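Local coordinates for protein TRAP-type C4-dicarboxylate:H+ symport system substrate-binding component DctP (Shewanella oneidensis, PDB 4MX6) that binds succinate and probably delivers it, as the periplasmic solute-binding component, to a TRAP-type C4-dicarboxylate transporter, at residues A[43-51]-A[221-229]; A[83-91]-A[98-108]. All coordinates share one frame; numbering follows the deposited sequence.

Contact 1 (A[43-51]-A[221-229]). With SIN (succinic acid), chain B.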
loop_
_atom_site.group_PDB
_atom_site.type_symbol
_atom_site.label_atom_id
_atom_site.label_comp_id
_atom_site.label_asym_id
_atom_site.label_seq_id
_atom_site.Cartn_x
_atom_site.Cartn_y
_atom_site.Cartn_z
ATOM N N HIS A 43 -9.218 -1.733 8.464
ATOM C CA HIS A 43 -8.307 -1.981 7.365
ATOM C C HIS A 43 -8.634 -3.300 6.672
ATOM O O HIS A 43 -9.525 -4.052 7.111
ATOM C CB HIS A 43 -6.853 -1.907 7.858
ATOM C CG HIS A 43 -6.456 -2.988 8.811
ATOM N ND1 HIS A 43 -6.147 -4.258 8.377
ATOM C CD2 HIS A 43 -6.300 -2.986 10.160
ATOM C CE1 HIS A 43 -5.810 -4.990 9.425
ATOM N NE2 HIS A 43 -5.898 -4.247 10.516
ATOM N N VAL A 44 -7.914 -3.574 5.587
ATOM C CA VAL A 44 -8.242 -4.687 4.700
ATOM C C VAL A 44 -7.273 -5.860 4.789
ATOM O O VAL A 44 -7.448 -6.846 4.081
ATOM C CB VAL A 44 -8.345 -4.214 3.222
ATOM C CG1 VAL A 44 -9.349 -3.090 3.122
ATOM C CG2 VAL A 44 -6.990 -3.805 2.641
ATOM N N VAL A 45 -6.219 -5.757 5.591
ATOM C CA VAL A 45 -5.217 -6.817 5.643
ATOM C C VAL A 45 -5.406 -7.782 6.814
ATOM O O VAL A 45 -6.220 -7.569 7.702
ATOM C CB VAL A 45 -3.773 -6.263 5.609
ATOM C CG1 VAL A 45 -3.557 -5.446 4.330
ATOM C CG2 VAL A 45 -3.427 -5.441 6.847
ATOM N N ALA A 46 -4.639 -8.866 6.782
ATOM C CA ALA A 46 -4.604 -9.805 7.896
ATOM C C ALA A 46 -3.974 -9.148 9.130
ATOM O O ALA A 46 -3.244 -8.166 9.034
ATOM C CB ALA A 46 -3.835 -11.052 7.510
ATOM N N GLU A 47 -4.247 -9.705 10.297
ATOM C CA GLU A 47 -3.712 -9.162 11.536
ATOM C C GLU A 47 -2.187 -9.235 11.591
ATOM O O GLU A 47 -1.531 -8.294 12.056
ATOM C CB GLU A 47 -4.317 -9.928 12.719
ATOM C CG GLU A 47 -3.732 -9.537 14.060
ATOM C CD GLU A 47 -4.569 -9.980 15.224
ATOM O OE1 GLU A 47 -5.811 -9.786 15.174
ATOM O OE2 GLU A 47 -3.976 -10.470 16.208
ATOM N N ASN A 48 -1.614 -10.330 11.105
ATOM C CA ASN A 48 -0.198 -10.606 11.324
ATOM C C ASN A 48 0.638 -10.064 10.152
ATOM O O ASN A 48 1.271 -10.811 9.397
ATOM C CB ASN A 48 0.042 -12.096 11.591
ATOM C CG ASN A 48 -0.636 -12.569 12.864
ATOM O OD1 ASN A 48 -1.137 -11.768 13.657
ATOM N ND2 ASN A 48 -0.633 -13.872 13.080
ATOM N N THR A 49 0.618 -8.738 10.045
ATOM C CA THR A 49 1.187 -7.964 8.939
ATOM C C THR A 49 1.646 -6.617 9.499
ATOM O O THR A 49 1.264 -6.263 10.613
ATOM C CB THR A 49 0.123 -7.659 7.877
ATOM O OG1 THR A 49 -0.926 -6.871 8.463
ATOM C CG2 THR A 49 -0.456 -8.932 7.257
ATOM N N PRO A 50 2.426 -5.835 8.734
ATOM C CA PRO A 50 2.819 -4.523 9.278
ATOM C C PRO A 50 1.626 -3.624 9.637
ATOM O O PRO A 50 1.631 -3.029 10.726
ATOM C CB PRO A 50 3.702 -3.914 8.179
ATOM C CG PRO A 50 3.475 -4.774 6.954
ATOM C CD PRO A 50 3.141 -6.136 7.486
ATOM N N LYS A 51 0.618 -3.504 8.768
ATOM C CA LYS A 51 -0.514 -2.641 9.096
ATOM C C LYS A 51 -1.367 -3.244 10.207
ATOM O O LYS A 51 -1.849 -2.515 11.080
ATOM C CB LYS A 51 -1.351 -2.350 7.848
ATOM C CG LYS A 51 -2.605 -1.542 8.118
ATOM C CD LYS A 51 -3.144 -0.839 6.876
ATOM C CE LYS A 51 -3.336 -1.793 5.712
ATOM N NZ LYS A 51 -3.880 -1.083 4.524
ATOM N N TRP A 221 5.618 -9.467 -0.364
ATOM C CA TRP A 221 5.724 -10.797 0.239
ATOM C C TRP A 221 4.725 -10.959 1.384
ATOM O O TRP A 221 4.138 -12.022 1.536
ATOM C CB TRP A 221 7.139 -11.105 0.745
ATOM C CG TRP A 221 8.184 -11.117 -0.317
ATOM C CD1 TRP A 221 9.194 -10.226 -0.450
ATOM C CD2 TRP A 221 8.339 -12.061 -1.388
ATOM N NE1 TRP A 221 9.967 -10.538 -1.528
ATOM C CE2 TRP A 221 9.465 -11.654 -2.133
ATOM C CE3 TRP A 221 7.642 -13.201 -1.795
ATOM C CZ2 TRP A 221 9.914 -12.344 -3.251
ATOM C CZ3 TRP A 221 8.108 -13.890 -2.904
ATOM C CH2 TRP A 221 9.233 -13.456 -3.611
ATOM N N SER A 222 4.555 -9.926 2.206
ATOM C CA SER A 222 3.681 -10.033 3.373
ATOM C C SER A 222 2.239 -10.293 2.976
ATOM O O SER A 222 1.590 -11.153 3.571
ATOM C CB SER A 222 3.754 -8.769 4.222
ATOM O OG SER A 222 2.656 -8.695 5.123
ATOM N N ASN A 223 1.711 -9.570 2.000
ATOM C CA ASN A 223 0.347 -9.839 1.544
ATOM C C ASN A 223 0.238 -11.185 0.808
ATOM O O ASN A 223 -0.746 -11.919 0.963
ATOM C CB ASN A 223 -0.185 -8.705 0.674
ATOM C CG ASN A 223 -0.763 -7.567 1.494
ATOM O OD1 ASN A 223 -1.221 -7.759 2.640
ATOM N ND2 ASN A 223 -0.780 -6.387 0.909
ATOM N N THR A 224 1.252 -11.511 0.014
ATOM C CA THR A 224 1.249 -12.740 -0.765
ATOM C C THR A 224 1.182 -13.942 0.177
ATOM O O THR A 224 0.448 -14.906 -0.086
ATOM C CB THR A 224 2.493 -12.796 -1.668
ATOM O OG1 THR A 224 2.484 -11.687 -2.564
ATOM C CG2 THR A 224 2.546 -14.069 -2.489
ATOM N N TYR A 225 1.956 -13.895 1.261
ATOM C CA TYR A 225 1.956 -14.963 2.255
ATOM C C TYR A 225 0.678 -15.002 3.083
ATOM O O TYR A 225 0.008 -16.032 3.170
ATOM C CB TYR A 225 3.174 -14.853 3.182
ATOM C CG TYR A 225 3.132 -15.900 4.265
ATOM C CD1 TYR A 225 3.320 -17.236 3.960
ATOM C CD2 TYR A 225 2.843 -15.570 5.579
ATOM C CE1 TYR A 225 3.252 -18.216 4.935
ATOM C CE2 TYR A 225 2.769 -16.535 6.568
ATOM C CZ TYR A 225 2.976 -17.862 6.240
ATOM O OH TYR A 225 2.903 -18.836 7.226
ATOM N N SER A 226 0.317 -13.859 3.659
ATOM C CA SER A 226 -0.791 -13.836 4.608
ATOM C C SER A 226 -2.149 -14.102 3.942
ATOM O O SER A 226 -3.041 -14.631 4.586
ATOM C CB SER A 226 -0.827 -12.540 5.424
ATOM O OG SER A 226 -0.966 -11.403 4.599
ATOM N N GLN A 227 -2.294 -13.766 2.660
ATOM C CA GLN A 227 -3.537 -14.041 1.934
ATOM C C GLN A 227 -3.480 -15.323 1.103
ATOM O O GLN A 227 -4.447 -15.661 0.424
ATOM C CB GLN A 227 -3.907 -12.857 1.026
ATOM C CG GLN A 227 -4.223 -11.565 1.787
ATOM C CD GLN A 227 -5.362 -11.668 2.814
ATOM O OE1 GLN A 227 -6.235 -12.541 2.749
ATOM N NE2 GLN A 227 -5.356 -10.766 3.760
ATOM N N LYS A 228 -2.338 -16.012 1.131
ATOM C CA LYS A 228 -2.154 -17.309 0.458
ATOM C C LYS A 228 -2.231 -17.209 -1.059
ATOM O O LYS A 228 -2.570 -18.188 -1.733
ATOM C CB LYS A 228 -3.121 -18.383 0.992
ATOM C CG LYS A 228 -3.075 -18.532 2.502
ATOM C CD LYS A 228 -1.690 -18.837 3.020
ATOM C CE LYS A 228 -1.558 -18.508 4.497
ATOM N NZ LYS A 228 -0.140 -18.407 4.915
ATOM N N PHE A 229 -1.870 -16.060 -1.611
ATOM C CA PHE A 229 -1.851 -15.929 -3.059
ATOM C C PHE A 229 -0.885 -16.954 -3.676
ATOM O O PHE A 229 -1.101 -17.417 -4.792
ATOM C CB PHE A 229 -1.433 -14.524 -3.513
ATOM C CG PHE A 229 -2.342 -13.391 -3.058
ATOM C CD1 PHE A 229 -3.662 -13.589 -2.672
ATOM C CD2 PHE A 229 -1.838 -12.097 -3.039
ATOM C CE1 PHE A 229 -4.446 -12.507 -2.267
ATOM C CE2 PHE A 229 -2.602 -11.036 -2.654
ATOM C CZ PHE A 229 -3.904 -11.231 -2.260
HETATM C C1 SIN B . -3.135 -3.510 1.614
HETATM O O1 SIN B . -3.696 -2.560 2.220
HETATM O O2 SIN B . -1.994 -3.924 1.910
HETATM C C2 SIN B . -3.835 -4.135 0.435
HETATM C C3 SIN B . -3.153 -3.679 -0.855
HETATM C C4 SIN B . -3.877 -4.174 -2.080
HETATM O O3 SIN B . -3.265 -4.932 -2.886
HETATM O O4 SIN B . -5.058 -3.822 -2.295
HETATM O O HOH W 1 -7.607 -9.748 4.621
HETATM O O HOH W 2 -2.848 -9.396 4.348
HETATM O O HOH W 3 3.053 -10.383 7.146
#
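Val45 and Asn223 meet beside one carboxylate of the bound succinate. Asn223 ND2 donates a nearly straight bond to succinate O2 (2.9 Å, 167°), while Val45 CG1 packs against the same oxygen at 3.3 Å and lies 3.7 Å from Asn223 OD1. Lys51, bent at chi3 (53°), brings NZ to within 2.7 Å of succinate O1, so the two segments hold different oxygens of one carboxylate; Tyr246 makes a cation-pi contact with this lysine. No hydrogen bond joins the two segments directly; succinate and water do the bridging. One water donates to Asn223 OD1 and Ser226 OG and accepts from Ala46 N and Gln227 NE2; others link Val44 O with Gln227 NE2 and Asn48 O with Ser222 OG. The direct packing is apolar at Ala46, whose CB lies 4.0 Å from Ser226 CB, and Thr49 CG2 sits near Ser222 OG and Ser226 OG. Thr49 OG1, turned between its backbone N and carbonyl carbon (chi1 61°), bonds to Ala46 O and caps Gly52 N at the start of helix 50-65. Asn219 OD1 takes a second bond from Asn223 ND2 and steadies the amide. This is one wall of the succinate site in a family 7 solute-binding protein.

Contact 2 (A[83-91]-A[98-108]); sequences DNNELAALL and VAPSLSKFERY
Asp83 and Lys104 cross at about a right angle and form a salt bridge. Lys104, extended beyond CG, presents NZ to Asp83 OD1 on the syn side at 2.8 Å, 32° out of the carboxylate plane, with a weak second bond to Asp83 OD2. The same ammonium donates to the bound succinate, and Asp83 OD2 accepts from Phe202 N, so the aspartate, itself held by the Phe202 N-H, probably helps to place this succinate-binding lysine. Leu87 forks into the apolar centre of the contact. The Leu87 and Tyr108 side chains slide past each other in opposite directions, with Leu87 CD1 3.7 Å from Tyr108 CE2 and 3.9 Å from Phe105 CD1. The CD2 branch instead meets Val98 CG2 and Pro100 CG. One turn further along helix 86-91, Leu91 comes at Tyr108 from the opposite direction, Leu91 CD1 lying 3.6 Å from Tyr108 CE1, while Leu90 CD2 adds to the cover of Val98 CG2. A face of the Tyr108 ring carries Arg107 CG over its centre. Glu86, with CG held between backbone N and carbonyl carbon (chi1 67°), slants across Pro100 and sets OE2 3.4 Å from Pro100 CB; a water joins OE1 to Ala99 N. Val98 and Pro100 also bond through their backbones to strand 243-251. Short helix and following loop thus pack together at the edge of the succinate pocket of this periplasmic binding-protein fold.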
loop_
_atom_site.group_PDB
_atom_site.type_symbol
_atom_site.label_atom_id
_atom_site.label_comp_id
_atom_site.label_asym_id
_atom_site.label_seq_id
_atom_site.Cartn_x
_atom_site.Cartn_y
_atom_site.Cartn_z
ATOM N N ASP A 83 -11.988 -1.797 0.688
ATOM C CA ASP A 83 -11.301 -0.849 -0.192
ATOM C C ASP A 83 -12.253 0.197 -0.744
ATOM O O ASP A 83 -11.926 1.386 -0.793
ATOM C CB ASP A 83 -10.703 -1.562 -1.401
ATOM C CG ASP A 83 -9.281 -2.063 -1.189
ATOM O OD1 ASP A 83 -8.659 -1.811 -0.132
ATOM O OD2 ASP A 83 -8.755 -2.675 -2.168
ATOM N N ASN A 84 -13.409 -0.232 -1.223
ATOM C CA ASN A 84 -14.224 0.680 -1.995
ATOM C C ASN A 84 -14.970 1.693 -1.142
ATOM O O ASN A 84 -15.237 2.784 -1.648
ATOM C CB ASN A 84 -15.186 -0.074 -2.914
ATOM C CG ASN A 84 -14.467 -0.803 -4.049
ATOM O OD1 ASN A 84 -13.264 -0.605 -4.284
ATOM N ND2 ASN A 84 -15.200 -1.653 -4.751
ATOM N N ASN A 85 -15.273 1.376 0.130
ATOM C CA ASN A 85 -16.093 2.265 0.967
ATOM C C ASN A 85 -15.386 2.916 2.160
ATOM O O ASN A 85 -15.989 3.745 2.830
ATOM C CB ASN A 85 -17.402 1.586 1.434
ATOM C CG ASN A 85 -17.180 0.384 2.351
ATOM O OD1 ASN A 85 -16.071 0.090 2.772
ATOM N ND2 ASN A 85 -18.272 -0.283 2.708
ATOM N N GLU A 86 -14.125 2.592 2.417
ATOM C CA GLU A 86 -13.510 3.048 3.654
ATOM C C GLU A 86 -13.318 4.565 3.718
ATOM O O GLU A 86 -13.482 5.141 4.793
ATOM C CB GLU A 86 -12.200 2.304 3.923
ATOM C CG GLU A 86 -11.077 2.598 2.948
ATOM C CD GLU A 86 -9.774 1.887 3.302
ATOM O OE1 GLU A 86 -9.631 1.337 4.427
ATOM O OE2 GLU A 86 -8.870 1.871 2.430
ATOM N N LEU A 87 -12.973 5.223 2.610
ATOM C CA LEU A 87 -12.746 6.665 2.676
ATOM C C LEU A 87 -14.083 7.409 2.826
ATOM O O LEU A 87 -14.167 8.389 3.574
ATOM C CB LEU A 87 -11.932 7.179 1.475
ATOM C CG LEU A 87 -10.441 6.808 1.533
ATOM C CD1 LEU A 87 -9.720 7.287 0.289
ATOM C CD2 LEU A 87 -9.755 7.384 2.762
ATOM N N ALA A 88 -15.131 6.942 2.151
ATOM C CA ALA A 88 -16.454 7.508 2.372
ATOM C C ALA A 88 -16.862 7.343 3.845
ATOM O O ALA A 88 -17.365 8.289 4.464
ATOM C CB ALA A 88 -17.470 6.867 1.455
ATOM N N ALA A 89 -16.625 6.163 4.411
ATOM C CA ALA A 89 -16.931 5.923 5.816
ATOM C C ALA A 89 -16.152 6.863 6.747
ATOM O O ALA A 89 -16.702 7.385 7.719
ATOM C CB ALA A 89 -16.665 4.478 6.165
ATOM N N LEU A 90 -14.879 7.071 6.448
ATOM C CA LEU A 90 -14.042 7.986 7.217
ATOM C C LEU A 90 -14.665 9.385 7.254
ATOM O O LEU A 90 -14.796 10.006 8.321
ATOM C CB LEU A 90 -12.643 8.057 6.606
ATOM C CG LEU A 90 -11.678 8.938 7.382
ATOM C CD1 LEU A 90 -11.239 8.283 8.686
ATOM C CD2 LEU A 90 -10.491 9.263 6.501
ATOM N N LEU A 91 -15.057 9.887 6.090
ATOM C CA LEU A 91 -15.586 11.248 6.000
ATOM C C LEU A 91 -16.960 11.390 6.646
ATOM O O LEU A 91 -17.323 12.478 7.087
ATOM C CB LEU A 91 -15.587 11.738 4.546
ATOM C CG LEU A 91 -14.163 11.993 4.030
ATOM C CD1 LEU A 91 -14.150 12.205 2.530
ATOM C CD2 LEU A 91 -13.526 13.190 4.741
ATOM N N VAL A 98 -8.117 5.137 9.053
ATOM C CA VAL A 98 -7.864 4.122 8.038
ATOM C C VAL A 98 -6.443 4.344 7.515
ATOM O O VAL A 98 -5.830 5.388 7.785
ATOM C CB VAL A 98 -8.908 4.155 6.893
ATOM C CG1 VAL A 98 -10.287 3.767 7.433
ATOM C CG2 VAL A 98 -8.964 5.519 6.209
ATOM N N ALA A 99 -5.908 3.367 6.787
ATOM C CA ALA A 99 -4.551 3.473 6.261
ATOM C C ALA A 99 -4.480 2.814 4.880
ATOM O O ALA A 99 -3.856 1.758 4.699
ATOM C CB ALA A 99 -3.534 2.890 7.232
ATOM N N PRO A 100 -5.134 3.437 3.887
ATOM C CA PRO A 100 -5.133 2.874 2.537
ATOM C C PRO A 100 -3.775 2.949 1.885
ATOM O O PRO A 100 -2.983 3.863 2.147
ATOM C CB PRO A 100 -6.116 3.779 1.768
ATOM C CG PRO A 100 -6.832 4.597 2.821
ATOM C CD PRO A 100 -5.848 4.725 3.934
ATOM N N SER A 101 -3.548 2.027 0.962
ATOM C CA SER A 101 -2.472 2.176 0.005
ATOM C C SER A 101 -2.497 3.576 -0.602
ATOM O O SER A 101 -3.558 4.111 -0.926
ATOM C CB SER A 101 -2.668 1.168 -1.118
ATOM O OG SER A 101 -1.759 1.434 -2.169
ATOM N N LEU A 102 -1.301 4.113 -0.845
ATOM C CA LEU A 102 -1.129 5.391 -1.516
ATOM C C LEU A 102 -1.781 5.395 -2.903
ATOM O O LEU A 102 -2.032 6.469 -3.438
ATOM C CB LEU A 102 0.365 5.747 -1.590
ATOM C CG LEU A 102 0.999 5.976 -0.211
ATOM C CD1 LEU A 102 2.502 5.912 -0.267
ATOM C CD2 LEU A 102 0.562 7.310 0.377
ATOM N N SER A 103 -2.015 4.208 -3.476
ATOM C CA SER A 103 -2.639 4.050 -4.780
ATOM C C SER A 103 -4.133 4.346 -4.795
ATOM O O SER A 103 -4.731 4.416 -5.866
ATOM C CB SER A 103 -2.490 2.601 -5.255
ATOM O OG SER A 103 -1.176 2.115 -5.075
ATOM N N LYS A 104 -4.751 4.494 -3.627
ATOM C CA LYS A 104 -6.212 4.442 -3.530
ATOM C C LYS A 104 -6.863 5.792 -3.229
ATOM O O LYS A 104 -7.982 5.854 -2.728
ATOM C CB LYS A 104 -6.631 3.377 -2.491
ATOM C CG LYS A 104 -6.287 1.946 -2.941
ATOM C CD LYS A 104 -6.550 0.898 -1.882
ATOM C CE LYS A 104 -6.100 -0.480 -2.362
ATOM N NZ LYS A 104 -6.135 -1.501 -1.282
ATOM N N PHE A 105 -6.161 6.877 -3.549
ATOM C CA PHE A 105 -6.611 8.221 -3.197
ATOM C C PHE A 105 -7.058 9.088 -4.378
ATOM O O PHE A 105 -7.324 10.277 -4.188
ATOM C CB PHE A 105 -5.505 8.936 -2.421
ATOM C CG PHE A 105 -5.322 8.424 -1.010
ATOM C CD1 PHE A 105 -6.186 8.815 -0.005
ATOM C CD2 PHE A 105 -4.278 7.577 -0.681
ATOM C CE1 PHE A 105 -6.017 8.372 1.303
ATOM C CE2 PHE A 105 -4.112 7.130 0.626
ATOM C CZ PHE A 105 -4.973 7.546 1.614
ATOM N N GLU A 106 -7.164 8.520 -5.577
ATOM C CA GLU A 106 -7.415 9.318 -6.783
ATOM C C GLU A 106 -8.716 10.117 -6.770
ATOM O O GLU A 106 -8.835 11.109 -7.488
ATOM C CB GLU A 106 -7.347 8.453 -8.051
ATOM C CG GLU A 106 -5.924 8.010 -8.358
ATOM C CD GLU A 106 -5.785 7.086 -9.572
ATOM O OE1 GLU A 106 -6.820 6.645 -10.115
ATOM O OE2 GLU A 106 -4.622 6.785 -9.974
ATOM N N ARG A 107 -9.705 9.687 -6.000
ATOM C CA ARG A 107 -10.934 10.460 -5.930
ATOM C C ARG A 107 -10.744 11.769 -5.180
ATOM O O ARG A 107 -11.571 12.664 -5.296
ATOM C CB ARG A 107 -12.058 9.680 -5.268
ATOM C CG ARG A 107 -13.335 10.500 -5.240
ATOM C CD ARG A 107 -14.524 9.690 -4.831
ATOM N NE ARG A 107 -14.310 9.096 -3.525
ATOM C CZ ARG A 107 -15.079 8.155 -2.996
ATOM N NH1 ARG A 107 -16.122 7.694 -3.675
ATOM N NH2 ARG A 107 -14.796 7.673 -1.793
ATOM N N TYR A 108 -9.664 11.873 -4.412
ATOM C CA TYR A 108 -9.441 13.028 -3.540
ATOM C C TYR A 108 -8.245 13.895 -3.945
ATOM O O TYR A 108 -8.233 15.093 -3.679
ATOM C CB TYR A 108 -9.329 12.567 -2.080
ATOM C CG TYR A 108 -10.590 11.886 -1.619
ATOM C CD1 TYR A 108 -11.692 12.625 -1.215
ATOM C CD2 TYR A 108 -10.697 10.507 -1.617
ATOM C CE1 TYR A 108 -12.863 12.005 -0.822
ATOM C CE2 TYR A 108 -11.855 9.881 -1.227
ATOM C CZ TYR A 108 -12.938 10.629 -0.824
ATOM O OH TYR A 108 -14.098 9.983 -0.430
HETATM O O HOH W 4 -7.569 1.084 6.111
#

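The centres of the two contacts lie 18 Å apart. Contact 2 is local, its segments separated by only a few residues, and it is nested inside the long loop that contact 1 closes between 43-51, which leads into helix 50-65, and 221-229, which carries helix 221-226. They touch directly: Lys51 NZ probably donates to Ala99 O at 2.8 Å, and Val44 CG1 packs on Asp83 OD1. Segment 98-108 pairs through its backbone with strand 243-251, which contains Tyr246 of the same site. The carboxylate held in contact 1 and the one reached by Lys104 of contact 2 are the two ends of one succinate. With Arg179 and Asn219, parts distant in sequence converge on one dicarboxylate.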